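Local coordinates for protein piwi (Drosophila melanogaster, PDB 6KR6), which binds piRNAs directly and, in complex with them, represses transposable elements as an Argonaute-family protein of the Piwi subfamily, at residues Q407-F412 against M567-L572; G574-G579 against L596-D601. All coordinates share one frame; numbering follows the deposited sequence.

Overall arrangement
Contact 1 (407-412 with 567-572) and contact 2 (574-579 with 596-601) follow each other along the chain, their centres about 16 Å apart. They touch where Leu-570 CD1 packs against Leu-575 CD2 at 4.2 Å. Contact 1 belongs to a small antiparallel sheet in which strand 409-411 lies between 416-418 and 567-568, away from the active site. Contact 2 lies in the hairpin of strands 575-584 and 592-599 in the RNase H-like core. From Gly-579 it is about 7 Å to the side chain of Asp-581 and 8 Å to that of Asp-652, both probably catalytic, as in related enzymes. A bound mercury ion lies about 7 Å from Gly-579, and a zinc ion about 10 Å.

Contact 1: Q407-F412 against M567-L572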
loop_
_atom_site.group_PDB
_atom_site.type_symbol
_atom_site.label_atom_id
_atom_site.label_comp_id
_atom_site.label_asym_id
_atom_site.label_seq_id
_atom_site.Cartn_x
_atom_site.Cartn_y
_atom_site.Cartn_z
ATOM N N GLN A 407 8.827 -22.010 13.613
ATOM C CA GLN A 407 9.687 -20.945 14.108
ATOM C C GLN A 407 11.075 -21.049 13.491
ATOM O O GLN A 407 11.607 -22.145 13.295
ATOM C CB GLN A 407 9.789 -21.008 15.632
ATOM C CG GLN A 407 8.464 -20.882 16.358
ATOM C CD GLN A 407 8.617 -21.005 17.859
ATOM O OE1 GLN A 407 7.634 -21.150 18.587
ATOM N NE2 GLN A 407 9.856 -20.947 18.332
ATOM N N GLN A 408 11.660 -19.898 13.185
ATOM C CA GLN A 408 12.988 -19.828 12.598
ATOM C C GLN A 408 14.026 -19.518 13.671
ATOM O O GLN A 408 13.714 -18.977 14.734
ATOM C CB GLN A 408 13.030 -18.772 11.492
ATOM C CG GLN A 408 12.024 -19.011 10.375
ATOM C CD GLN A 408 12.210 -20.356 9.701
ATOM O OE1 GLN A 408 13.191 -20.579 8.992
ATOM N NE2 GLN A 408 11.266 -21.264 9.919
ATOM N N ASN A 409 15.274 -19.877 13.379
ATOM C CA ASN A 409 16.373 -19.747 14.329
ATOM C C ASN A 409 17.200 -18.504 14.026
ATOM O O ASN A 409 17.696 -18.335 12.909
ATOM C CB ASN A 409 17.264 -20.989 14.302
ATOM C CG ASN A 409 16.726 -22.113 15.166
ATOM O OD1 ASN A 409 16.322 -21.896 16.309
ATOM N ND2 ASN A 409 16.717 -23.325 14.622
ATOM N N ILE A 410 17.354 -17.647 15.032
ATOM C CA ILE A 410 18.164 -16.440 14.944
ATOM C C ILE A 410 19.554 -16.763 15.472
ATOM O O ILE A 410 19.700 -17.241 16.604
ATOM C CB ILE A 410 17.523 -15.289 15.739
ATOM C CG1 ILE A 410 16.005 -15.284 15.539
ATOM C CG2 ILE A 410 18.108 -13.960 15.317
ATOM C CD1 ILE A 410 15.571 -15.076 14.102
ATOM N N VAL A 411 20.573 -16.492 14.661
ATOM C CA VAL A 411 21.949 -16.890 14.941
ATOM C C VAL A 411 22.722 -15.697 15.484
ATOM O O VAL A 411 22.558 -14.568 15.005
ATOM C CB VAL A 411 22.623 -17.447 13.671
ATOM C CG1 VAL A 411 24.022 -17.958 13.975
ATOM C CG2 VAL A 411 21.766 -18.543 13.047
ATOM N N PHE A 412 23.573 -15.940 16.484
ATOM C CA PHE A 412 24.493 -14.947 17.010
ATOM C C PHE A 412 25.893 -15.550 17.011
ATOM O O PHE A 412 26.093 -16.707 16.624
ATOM C CB PHE A 412 24.095 -14.512 18.427
ATOM C CG PHE A 412 22.777 -13.789 18.506
ATOM C CD1 PHE A 412 22.737 -12.413 18.652
ATOM C CD2 PHE A 412 21.582 -14.487 18.452
ATOM C CE1 PHE A 412 21.529 -11.740 18.736
ATOM C CE2 PHE A 412 20.370 -13.820 18.533
ATOM C CZ PHE A 412 20.345 -12.445 18.675
ATOM N N MET A 567 21.620 -13.366 12.200
ATOM C CA MET A 567 21.454 -13.971 10.885
ATOM C C MET A 567 20.472 -15.129 10.996
ATOM O O MET A 567 20.237 -15.672 12.079
ATOM C CB MET A 567 22.813 -14.424 10.318
ATOM C CG MET A 567 22.798 -15.157 8.968
ATOM S SD MET A 567 21.925 -14.331 7.621
ATOM C CE MET A 567 22.578 -12.672 7.723
ATOM N N ILE A 568 19.882 -15.484 9.861
ATOM C CA ILE A 568 18.922 -16.566 9.773
ATOM C C ILE A 568 19.618 -17.787 9.184
ATOM O O ILE A 568 20.651 -17.686 8.516
ATOM C CB ILE A 568 17.699 -16.140 8.925
ATOM C CG1 ILE A 568 16.593 -17.196 8.958
ATOM C CG2 ILE A 568 18.120 -15.849 7.492
ATOM C CD1 ILE A 568 16.111 -17.523 10.340
ATOM N N GLU A 569 19.061 -18.966 9.455
ATOM C CA GLU A 569 19.525 -20.195 8.816
ATOM C C GLU A 569 19.088 -20.191 7.356
ATOM O O GLU A 569 17.892 -20.260 7.058
ATOM C CB GLU A 569 18.977 -21.414 9.552
ATOM C CG GLU A 569 19.616 -21.670 10.908
ATOM C CD GLU A 569 19.019 -22.874 11.611
ATOM O OE1 GLU A 569 17.803 -23.108 11.446
ATOM O OE2 GLU A 569 19.763 -23.587 12.318
ATOM N N LEU A 570 20.052 -20.114 6.442
ATOM C CA LEU A 570 19.772 -19.942 5.015
ATOM C C LEU A 570 20.349 -21.102 4.216
ATOM O O LEU A 570 21.567 -21.143 3.967
ATOM C CB LEU A 570 20.345 -18.617 4.518
ATOM C CG LEU A 570 20.184 -18.288 3.033
ATOM C CD1 LEU A 570 18.714 -18.187 2.660
ATOM C CD2 LEU A 570 20.919 -17.002 2.690
ATOM N N PRO A 571 19.526 -22.064 3.786
ATOM C CA PRO A 571 20.032 -23.218 3.020
ATOM C C PRO A 571 20.039 -22.972 1.511
ATOM O O PRO A 571 19.412 -23.698 0.732
ATOM C CB PRO A 571 19.052 -24.325 3.423
ATOM C CG PRO A 571 17.756 -23.598 3.608
ATOM C CD PRO A 571 18.107 -22.227 4.151
ATOM N N LEU A 572 20.762 -21.936 1.090
ATOM C CA LEU A 572 20.896 -21.616 -0.325
ATOM C C LEU A 572 22.264 -20.995 -0.572
ATOM O O LEU A 572 22.760 -20.221 0.250
ATOM C CB LEU A 572 19.787 -20.671 -0.800
ATOM C CG LEU A 572 18.505 -21.335 -1.305
ATOM C CD1 LEU A 572 17.515 -20.288 -1.788
ATOM C CD2 LEU A 572 18.821 -22.331 -2.411
#
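Val-411 and Met-567 form an antiparallel hydrogen-bonded pair: Val-411 N reaches Met-567 O at 2.7 Å, in the plane of that carbonyl, and Met-567 N returns to Val-411 O at 3.2 Å and a more bent 140°. The Val-411 side chain lies against the same Met-567 carbonyl. CG1 is anti to the backbone N (-176°), and Val-411 CG2 lies beside that N, 3.4 Å from Met-567 O. The strand 409-411 is the middle one of a three-stranded antiparallel sheet, with 416-418 on one edge and 567-568 on the other. The pairing ties 407-412 to a segment 155 residues further on, within the Piwi domain. Ile-568 reaches across with its tip, and Ile-568 CD1 meets Gln-408 CB at 3.5 Å. Beyond CB, Gln-408 bends at chi2, and its OE1 is hydrogen-bonded to Lys-763 NZ of helix 754-764. Glu-569 and Asn-409 lie side by side and point the same way, the carboxylate plane nearly perpendicular to the amide. Asn-409 ND2 gives a weak bond to Glu-569 OE1 at 3.4 Å. Glu-569 OE2 forms a salt bridge with Lys-416 of the other edge strand. An alanine in place of this glutamate would probably leave Lys-416 without this charge partner and the Asn-409 amide freer to turn.

Contact 2: G574-G579 against L596-D601; sequences GLMTIG and LIASMD
Leu-596 lays its side chain obliquely across that of Ile-578, Leu-596 CD1 touching Ile-578 CG2 at 3.6 Å. The two strands form an antiparallel beta hairpin of the RNase H-like fold of the Piwi domain, and strand 646-652 runs parallel to 575-584 on its other side. Next, Ile-597 and Gly-579 make a hydrogen-bonded pair, Gly-579 N to Ile-597 O and Ile-597 N to Gly-579 O, both at 2.9 Å. The end of the Ile-597 side chain turns to Tyr-783, Ala-784 and Leu-787 of helix 779-795. Ala-598 lies opposite Ile-578 in a non-hydrogen-bonded pair. Ala-598 CB meets Met-576 CE at 3.5 Å, at the end of an extended chain that also rests on Ala-632 of helix 625-640. Ser-599 bonds twice to Thr-577. Its N gives a bond to Thr-577 O. Ser-599 OG sits between the backbone N and the carbonyl carbon (chi1 86°) and accepts a hydrogen bond from Thr-577 N at 3.0 Å, almost straight at 177°. This hydroxyl thus serves as acceptor where the regular backbone ladder ends. At Asp-601 the grip is weaker: its N makes a weak bond to Leu-575 O. Just before strand 575-584, Gly-574 N gives a weak bond to Asp-601 OD1 at 3.4 Å.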
loop_
_atom_site.group_PDB
_atom_site.type_symbol
_atom_site.label_atom_id
_atom_site.label_comp_id
_atom_site.label_asym_id
_atom_site.label_seq_id
_atom_site.Cartn_x
_atom_site.Cartn_y
_atom_site.Cartn_z
ATOM N N GLY A 574 24.920 -18.829 -3.094
ATOM C CA GLY A 574 24.974 -17.819 -4.138
ATOM C C GLY A 574 23.669 -17.095 -4.392
ATOM O O GLY A 574 23.329 -16.830 -5.552
ATOM N N LEU A 575 22.933 -16.762 -3.337
ATOM C CA LEU A 575 21.656 -16.070 -3.459
ATOM C C LEU A 575 21.830 -14.600 -3.107
ATOM O O LEU A 575 22.401 -14.267 -2.063
ATOM C CB LEU A 575 20.602 -16.708 -2.552
ATOM C CG LEU A 575 19.386 -15.855 -2.181
ATOM C CD1 LEU A 575 18.581 -15.450 -3.409
ATOM C CD2 LEU A 575 18.503 -16.588 -1.183
ATOM N N MET A 576 21.338 -13.732 -3.981
ATOM C CA MET A 576 21.289 -12.298 -3.741
ATOM C C MET A 576 19.831 -11.876 -3.664
ATOM O O MET A 576 19.077 -12.058 -4.627
ATOM C CB MET A 576 22.025 -11.535 -4.840
ATOM C CG MET A 576 21.637 -10.072 -4.976
ATOM S SD MET A 576 22.923 -9.170 -5.861
ATOM C CE MET A 576 22.017 -7.740 -6.438
ATOM N N THR A 577 19.433 -11.332 -2.520
ATOM C CA THR A 577 18.074 -10.853 -2.313
ATOM C C THR A 577 18.046 -9.348 -2.517
ATOM O O THR A 577 18.827 -8.620 -1.896
ATOM C CB THR A 577 17.572 -11.200 -0.912
ATOM O OG1 THR A 577 17.911 -12.557 -0.603
ATOM C CG2 THR A 577 16.064 -11.036 -0.836
ATOM N N ILE A 578 17.158 -8.884 -3.391
ATOM C CA ILE A 578 17.040 -7.468 -3.710
ATOM C C ILE A 578 15.690 -6.960 -3.231
ATOM O O ILE A 578 14.658 -7.611 -3.430
ATOM C CB ILE A 578 17.205 -7.195 -5.216
ATOM C CG1 ILE A 578 18.450 -7.883 -5.769
ATOM C CG2 ILE A 578 17.293 -5.702 -5.472
ATOM C CD1 ILE A 578 18.615 -7.692 -7.263
ATOM N N GLY A 579 15.707 -5.794 -2.595
ATOM C CA GLY A 579 14.498 -5.057 -2.295
ATOM C C GLY A 579 14.564 -3.690 -2.949
ATOM O O GLY A 579 15.644 -3.146 -3.173
ATOM N N LEU A 596 17.318 0.867 -3.574
ATOM C CA LEU A 596 17.560 -0.538 -3.875
ATOM C C LEU A 596 18.575 -1.101 -2.890
ATOM O O LEU A 596 19.669 -0.544 -2.728
ATOM C CB LEU A 596 18.060 -0.718 -5.311
ATOM C CG LEU A 596 18.248 -2.162 -5.776
ATOM C CD1 LEU A 596 17.435 -2.422 -7.035
ATOM C CD2 LEU A 596 19.718 -2.478 -6.008
ATOM N N ILE A 597 18.205 -2.204 -2.244
ATOM C CA ILE A 597 19.037 -2.900 -1.272
ATOM C C ILE A 597 19.313 -4.297 -1.806
ATOM O O ILE A 597 18.438 -4.913 -2.421
ATOM C CB ILE A 597 18.356 -2.975 0.109
ATOM C CG1 ILE A 597 17.638 -1.660 0.430
ATOM C CG2 ILE A 597 19.368 -3.326 1.191
ATOM C CD1 ILE A 597 18.540 -0.450 0.505
ATOM N N ALA A 598 20.521 -4.800 -1.566
ATOM C CA ALA A 598 20.941 -6.077 -2.133
ATOM C C ALA A 598 21.822 -6.818 -1.141
ATOM O O ALA A 598 22.839 -6.284 -0.695
ATOM C CB ALA A 598 21.682 -5.866 -3.453
ATOM N N SER A 599 21.443 -8.051 -0.815
ATOM C CA SER A 599 22.270 -8.898 0.030
ATOM C C SER A 599 23.412 -9.496 -0.786
ATOM O O SER A 599 23.433 -9.434 -2.018
ATOM C CB SER A 599 21.436 -10.007 0.667
ATOM O OG SER A 599 21.341 -11.132 -0.193
ATOM N N MET A 600 24.379 -10.092 -0.081
ATOM C CA MET A 600 25.607 -10.598 -0.696
ATOM C C MET A 600 25.909 -11.995 -0.156
ATOM O O MET A 600 26.871 -12.183 0.592
ATOM C CB MET A 600 26.782 -9.650 -0.445
ATOM C CG MET A 600 26.532 -8.223 -0.875
ATOM S SD MET A 600 27.831 -7.616 -1.961
ATOM C CE MET A 600 26.872 -6.562 -3.037
ATOM N N ASP A 601 25.094 -12.971 -0.554
ATOM C CA ASP A 601 25.300 -14.373 -0.190
ATOM C C ASP A 601 25.442 -14.509 1.329
ATOM O O ASP A 601 26.533 -14.683 1.877
ATOM C CB ASP A 601 26.523 -14.938 -0.920
ATOM C CG ASP A 601 26.577 -16.455 -0.896
ATOM O OD1 ASP A 601 25.657 -17.079 -0.327
ATOM O OD2 ASP A 601 27.538 -17.022 -1.458
#